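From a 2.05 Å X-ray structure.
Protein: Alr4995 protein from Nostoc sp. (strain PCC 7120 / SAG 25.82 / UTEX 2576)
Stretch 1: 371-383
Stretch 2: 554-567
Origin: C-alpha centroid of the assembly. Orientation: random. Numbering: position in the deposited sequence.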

# COMPACT_ATOMS: atom_id res chain seq x y z
N ILE B 371 -9.27 8.34 -46.68
CA ILE B 371 -9.71 7.53 -47.83
C ILE B 371 -10.53 6.30 -47.42
O ILE B 371 -11.27 5.75 -48.23
N GLN B 372 -10.41 5.90 -46.17
CA GLN B 372 -11.10 4.72 -45.64
C GLN B 372 -11.83 5.13 -44.36
O GLN B 372 -11.19 5.64 -43.44
N ASP B 373 -13.15 4.96 -44.33
CA ASP B 373 -13.95 5.30 -43.14
C ASP B 373 -13.27 4.85 -41.83
O ASP B 373 -12.87 3.70 -41.71
N GLY B 374 -13.15 5.76 -40.86
CA GLY B 374 -12.60 5.40 -39.56
C GLY B 374 -11.10 5.17 -39.54
O GLY B 374 -10.59 4.52 -38.64
N VAL B 375 -10.38 5.70 -40.53
CA VAL B 375 -8.93 5.56 -40.60
C VAL B 375 -8.35 6.93 -40.96
O VAL B 375 -8.80 7.55 -41.91
N ALA B 376 -7.40 7.43 -40.18
CA ALA B 376 -6.79 8.73 -40.49
C ALA B 376 -5.64 8.51 -41.47
O ALA B 376 -5.08 7.41 -41.52
N PRO B 377 -5.32 9.53 -42.29
CA PRO B 377 -4.15 9.43 -43.17
C PRO B 377 -2.90 9.34 -42.34
O PRO B 377 -2.90 9.79 -41.19
N ASP B 378 -1.85 8.79 -42.93
CA ASP B 378 -0.61 8.57 -42.20
C ASP B 378 -0.02 9.89 -41.72
O ASP B 378 -0.11 10.91 -42.41
N ASP B 379 0.58 9.86 -40.54
CA ASP B 379 1.20 11.02 -39.90
C ASP B 379 0.18 12.07 -39.45
O ASP B 379 0.52 13.24 -39.30
N PHE B 380 -1.07 11.65 -39.20
CA PHE B 380 -2.06 12.59 -38.67
C PHE B 380 -1.58 13.17 -37.34
O PHE B 380 -0.94 12.50 -36.53
N TYR B 381 -1.86 14.45 -37.14
CA TYR B 381 -1.53 15.08 -35.88
C TYR B 381 -2.49 14.57 -34.80
O TYR B 381 -3.69 14.36 -35.05
N VAL B 382 -1.94 14.35 -33.61
CA VAL B 382 -2.73 13.85 -32.48
C VAL B 382 -3.11 14.97 -31.53
O VAL B 382 -2.25 15.62 -30.94
N SER B 383 -4.41 15.19 -31.36
CA SER B 383 -4.89 16.31 -30.54
C SER B 383 -4.66 16.08 -29.05
O SER B 383 -4.49 14.95 -28.58
N HIS B 554 1.70 9.47 -26.72
CA HIS B 554 0.38 9.24 -27.29
C HIS B 554 0.47 9.00 -28.80
O HIS B 554 -0.26 8.18 -29.34
N ARG B 555 1.39 9.69 -29.47
CA ARG B 555 1.57 9.55 -30.91
C ARG B 555 1.85 8.09 -31.32
O ARG B 555 1.18 7.56 -32.22
N HIS B 556 2.81 7.44 -30.67
CA HIS B 556 3.12 6.05 -30.98
C HIS B 556 1.90 5.15 -30.73
O HIS B 556 1.64 4.22 -31.49
N HIS B 557 1.17 5.45 -29.66
CA HIS B 557 -0.01 4.66 -29.28
C HIS B 557 -1.15 4.76 -30.30
O HIS B 557 -1.69 3.76 -30.76
N LEU B 558 -1.52 6.00 -30.63
CA LEU B 558 -2.54 6.28 -31.63
C LEU B 558 -2.12 5.79 -33.02
O LEU B 558 -2.97 5.32 -33.78
N LYS B 559 -0.83 5.91 -33.34
CA LYS B 559 -0.33 5.40 -34.62
C LYS B 559 -0.60 3.92 -34.75
O LYS B 559 -1.01 3.44 -35.81
N VAL B 560 -0.34 3.18 -33.68
CA VAL B 560 -0.54 1.75 -33.72
C VAL B 560 -2.02 1.42 -33.92
O VAL B 560 -2.37 0.54 -34.71
N ILE B 561 -2.89 2.15 -33.22
CA ILE B 561 -4.32 1.88 -33.31
C ILE B 561 -4.80 2.17 -34.72
O ILE B 561 -5.47 1.34 -35.34
N ASN B 562 -4.42 3.33 -35.24
CA ASN B 562 -4.77 3.69 -36.62
C ASN B 562 -4.25 2.70 -37.66
O ASN B 562 -4.93 2.37 -38.63
N THR B 563 -3.03 2.21 -37.47
CA THR B 563 -2.44 1.27 -38.42
C THR B 563 -3.19 -0.06 -38.44
O THR B 563 -3.47 -0.63 -39.51
N ILE B 564 -3.54 -0.59 -37.27
CA ILE B 564 -4.29 -1.84 -37.22
C ILE B 564 -5.69 -1.64 -37.82
O ILE B 564 -6.17 -2.49 -38.57
N ARG B 565 -6.34 -0.51 -37.52
CA ARG B 565 -7.64 -0.22 -38.12
C ARG B 565 -7.50 -0.17 -39.65
O ARG B 565 -8.37 -0.66 -40.37
N ARG B 566 -6.39 0.37 -40.15
CA ARG B 566 -6.19 0.43 -41.59
C ARG B 566 -6.10 -0.96 -42.22
O ARG B 566 -6.73 -1.22 -43.24
N HIS B 567 -5.32 -1.84 -41.61
CA HIS B 567 -5.18 -3.22 -42.11
C HIS B 567 -6.44 -4.04 -41.87
O HIS B 567 -6.70 -5.00 -42.60

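An irregular segment without helix or strand is fastened along one side of a helix chiefly by side chains of the helix that reach its backbone, with a small apolar patch and two salt bridges completing the contact. The arrangement illustrates a general principle: a loop whose peptide groups are not paired in regular secondary structure can have them satisfied by the amide and guanidinium groups of a neighbouring helix.

Asn562 gives the clearest example. Its CB points toward the loop, and with chi1 in t and chi2 at 61° its amide meets the peptide groups of Ala376 in both senses. Ala376 N donates to Asn562 OD1 at 2.9 Å, while Asn562 ND2 donates to Ala376 O at 2.9 Å. One primary amide can thus imitate the pairing of a neighbouring strand, because it carries a donor and an acceptor side by side. Ala376 O also accepts from a water, 2.8 Å from the water oxygen, and Arg566 NH1 donates to this same water across 2.5 Å, so a second helix residue is tied to the same carbonyl. Arg566 sets out sideways, its first three chi angles t, t, p.

Three residues further along the helix, the type II turn from Gln372 to Val375 presents Gly374 O to Arg565. The arginine CB points toward the loop, its first three chi angles run m, t, p, and NE donates to Gly374 O at 3.0 Å, with the oxygen at the edge of the guanidinium and near its plane. Gly374 has a positive phi, which by itself favours glycine, and an ideal CB here would lie 3.0 Å from Arg565 NH2, a clash. Gln372, extended in t, t, adds a weak hydrogen bond from NE2 to Arg566 O at 3.5 Å. Val375, also t, fills the space between these polar links: its CG1 lies 3.8 Å from Arg566 CB, and its CG2 3.9 Å from Arg565 O.

The second type II turn, Pro377 to Phe380, carries the two acidic residues that pair with helix arginines. Asp378 OD1 forms a long salt bridge with Arg566 NH1 at 3.9 Å. The CB of Asp379 points away, yet its carboxylate comes nearer, and OD1 makes a salt bridge with Arg555 NH2 at 3.4 Å that includes a weak hydrogen bond. A second water reinforces this link, accepting from Arg555 NH1 at 3.0 Å and donating to Asp379 O at 3.0 Å.

Apolar packing follows. Phe380, chi1 p, starts sideways but brings its ring to the helix, where CE1 lies 3.7 Å from Asn562 CB and CZ lies 4.1 Å from Leu558 CB; Leu558 O approaches the ring edge. Leu558 points toward the loop, with chi1 at -94°, between wells, and chi2 m. Val382, in t with its CB toward the helix, places CG2 4.1 Å from both Leu558 CB and Arg555 CG. Arg555 sets out sideways, its first three chi angles m, t, p, and its end comes nearer; it therefore serves two roles, its aliphatic stem against the valine and its charged end beside Asp379.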

# COMPACT_ATOMS: atom_id res chain seq x y z
CB ILE B 371 -8.52 7.06 -48.69
CG1 ILE B 371 -7.48 6.31 -47.85
CG2 ILE B 371 -7.88 8.25 -49.44
CD1 ILE B 371 -6.19 6.11 -48.59
CB GLN B 372 -10.07 3.61 -45.39
CG GLN B 372 -10.61 2.33 -44.85
CD GLN B 372 -9.50 1.30 -44.66
OE1 GLN B 372 -8.36 1.50 -45.10
NE2 GLN B 372 -9.83 0.18 -44.00
CB ASP B 373 -15.33 4.65 -43.21
CG ASP B 373 -16.34 5.50 -43.95
OD1 ASP B 373 -15.94 6.50 -44.59
OD2 ASP B 373 -17.53 5.14 -43.90
CB VAL B 375 -8.49 4.50 -41.64
CG1 VAL B 375 -6.97 4.49 -41.82
CG2 VAL B 375 -8.99 3.10 -41.25
CB ALA B 376 -6.29 9.42 -39.22
CB PRO B 377 -4.17 10.75 -43.96
CG PRO B 377 -5.00 11.68 -43.13
CD PRO B 377 -6.04 10.80 -42.48
CB ASP B 378 0.38 7.82 -43.07
CG ASP B 378 1.36 7.01 -42.25
OD1 ASP B 378 0.97 5.91 -41.79
OD2 ASP B 378 2.50 7.49 -42.07
CB ASP B 379 2.24 11.67 -40.82
CG ASP B 379 3.17 12.61 -40.07
OD1 ASP B 379 3.50 12.33 -38.89
OD2 ASP B 379 3.54 13.65 -40.65
CB PHE B 380 -3.43 11.91 -38.49
CG PHE B 380 -3.44 10.81 -37.47
CD1 PHE B 380 -2.92 9.56 -37.78
CD2 PHE B 380 -3.99 11.01 -36.21
CE1 PHE B 380 -2.92 8.55 -36.84
CE2 PHE B 380 -4.01 9.99 -35.26
CZ PHE B 380 -3.47 8.76 -35.59
CB TYR B 381 -1.57 16.60 -36.02
CG TYR B 381 -1.53 17.33 -34.70
CD1 TYR B 381 -0.32 17.61 -34.06
CD2 TYR B 381 -2.70 17.78 -34.11
CE1 TYR B 381 -0.29 18.31 -32.83
CE2 TYR B 381 -2.69 18.46 -32.89
CZ TYR B 381 -1.49 18.71 -32.25
OH TYR B 381 -1.54 19.41 -31.05
CB VAL B 382 -1.97 12.76 -31.71
CG1 VAL B 382 -2.82 12.24 -30.52
CG2 VAL B 382 -1.61 11.62 -32.64
CB SER B 383 -6.37 16.56 -30.80
OG SER B 383 -7.09 15.38 -30.48
CB HIS B 554 -0.56 10.40 -26.96
CG HIS B 554 -1.11 10.35 -25.56
ND1 HIS B 554 -2.38 9.90 -25.27
CD2 HIS B 554 -0.55 10.68 -24.37
CE1 HIS B 554 -2.58 9.95 -23.96
NE2 HIS B 554 -1.49 10.42 -23.39
CB ARG B 555 2.69 10.48 -31.40
CG ARG B 555 2.28 11.97 -31.47
CD ARG B 555 3.44 12.86 -31.93
NE ARG B 555 3.96 12.47 -33.25
CZ ARG B 555 3.50 12.95 -34.40
NH1 ARG B 555 2.51 13.84 -34.40
NH2 ARG B 555 4.02 12.56 -35.55
CB HIS B 556 4.31 5.56 -30.14
CG HIS B 556 5.65 6.01 -30.67
ND1 HIS B 556 6.84 5.49 -30.21
CD2 HIS B 556 5.97 6.93 -31.61
CE1 HIS B 556 7.84 6.07 -30.85
NE2 HIS B 556 7.35 6.94 -31.71
CB HIS B 557 -0.49 5.12 -27.91
CG HIS B 557 -1.34 4.11 -27.20
ND1 HIS B 557 -0.83 2.92 -26.70
CD2 HIS B 557 -2.66 4.12 -26.90
CE1 HIS B 557 -1.81 2.25 -26.12
NE2 HIS B 557 -2.93 2.95 -26.23
CB LEU B 558 -2.83 7.78 -31.68
CG LEU B 558 -4.00 8.25 -30.82
CD1 LEU B 558 -5.32 7.75 -31.42
CD2 LEU B 558 -3.85 7.76 -29.38
CB LYS B 559 1.17 5.65 -34.78
CG LYS B 559 1.79 4.83 -35.91
CD LYS B 559 3.18 5.34 -36.30
CE LYS B 559 3.63 4.72 -37.62
NZ LYS B 559 4.75 5.49 -38.25
CB VAL B 560 -0.03 1.06 -32.42
CG1 VAL B 560 -0.57 -0.37 -32.31
CG2 VAL B 560 1.50 1.09 -32.39
CB ILE B 561 -5.11 2.71 -32.29
CG1 ILE B 561 -4.81 2.17 -30.87
CG2 ILE B 561 -6.61 2.66 -32.60
CD1 ILE B 561 -5.40 3.00 -29.74
CB ASN B 562 -4.23 5.09 -36.94
CG ASN B 562 -4.88 5.66 -38.16
OD1 ASN B 562 -6.09 5.85 -38.18
ND2 ASN B 562 -4.08 5.94 -39.20
CB THR B 563 -0.95 1.05 -38.10
OG1 THR B 563 -0.26 2.30 -38.21
CG2 THR B 563 -0.31 0.05 -39.04
CB ILE B 564 -4.40 -2.40 -35.77
CG1 ILE B 564 -3.01 -2.56 -35.14
CG2 ILE B 564 -5.10 -3.77 -35.78
CD1 ILE B 564 -2.03 -3.40 -35.98
CB ARG B 565 -8.24 1.07 -37.55
CG ARG B 565 -8.64 0.98 -36.06
CD ARG B 565 -9.29 2.28 -35.57
NE ARG B 565 -10.52 2.57 -36.31
CZ ARG B 565 -11.72 2.10 -35.98
NH1 ARG B 565 -11.87 1.35 -34.89
NH2 ARG B 565 -12.78 2.39 -36.73
CB ARG B 566 -4.95 1.22 -41.97
CG ARG B 566 -4.81 1.36 -43.49
CD ARG B 566 -3.76 2.36 -43.88
NE ARG B 566 -2.43 1.92 -43.46
CZ ARG B 566 -1.69 2.54 -42.55
NH1 ARG B 566 -2.15 3.64 -41.96
NH2 ARG B 566 -0.49 2.06 -42.22
CB HIS B 567 -3.98 -3.89 -41.45
CG HIS B 567 -2.67 -3.44 -42.01
ND1 HIS B 567 -1.93 -4.20 -42.89
CD2 HIS B 567 -1.98 -2.29 -41.83
CE1 HIS B 567 -0.83 -3.54 -43.22
NE2 HIS B 567 -0.84 -2.38 -42.59
O HOH W 1 -3.53 5.53 -42.82
O HOH W 2 1.63 14.82 -37.06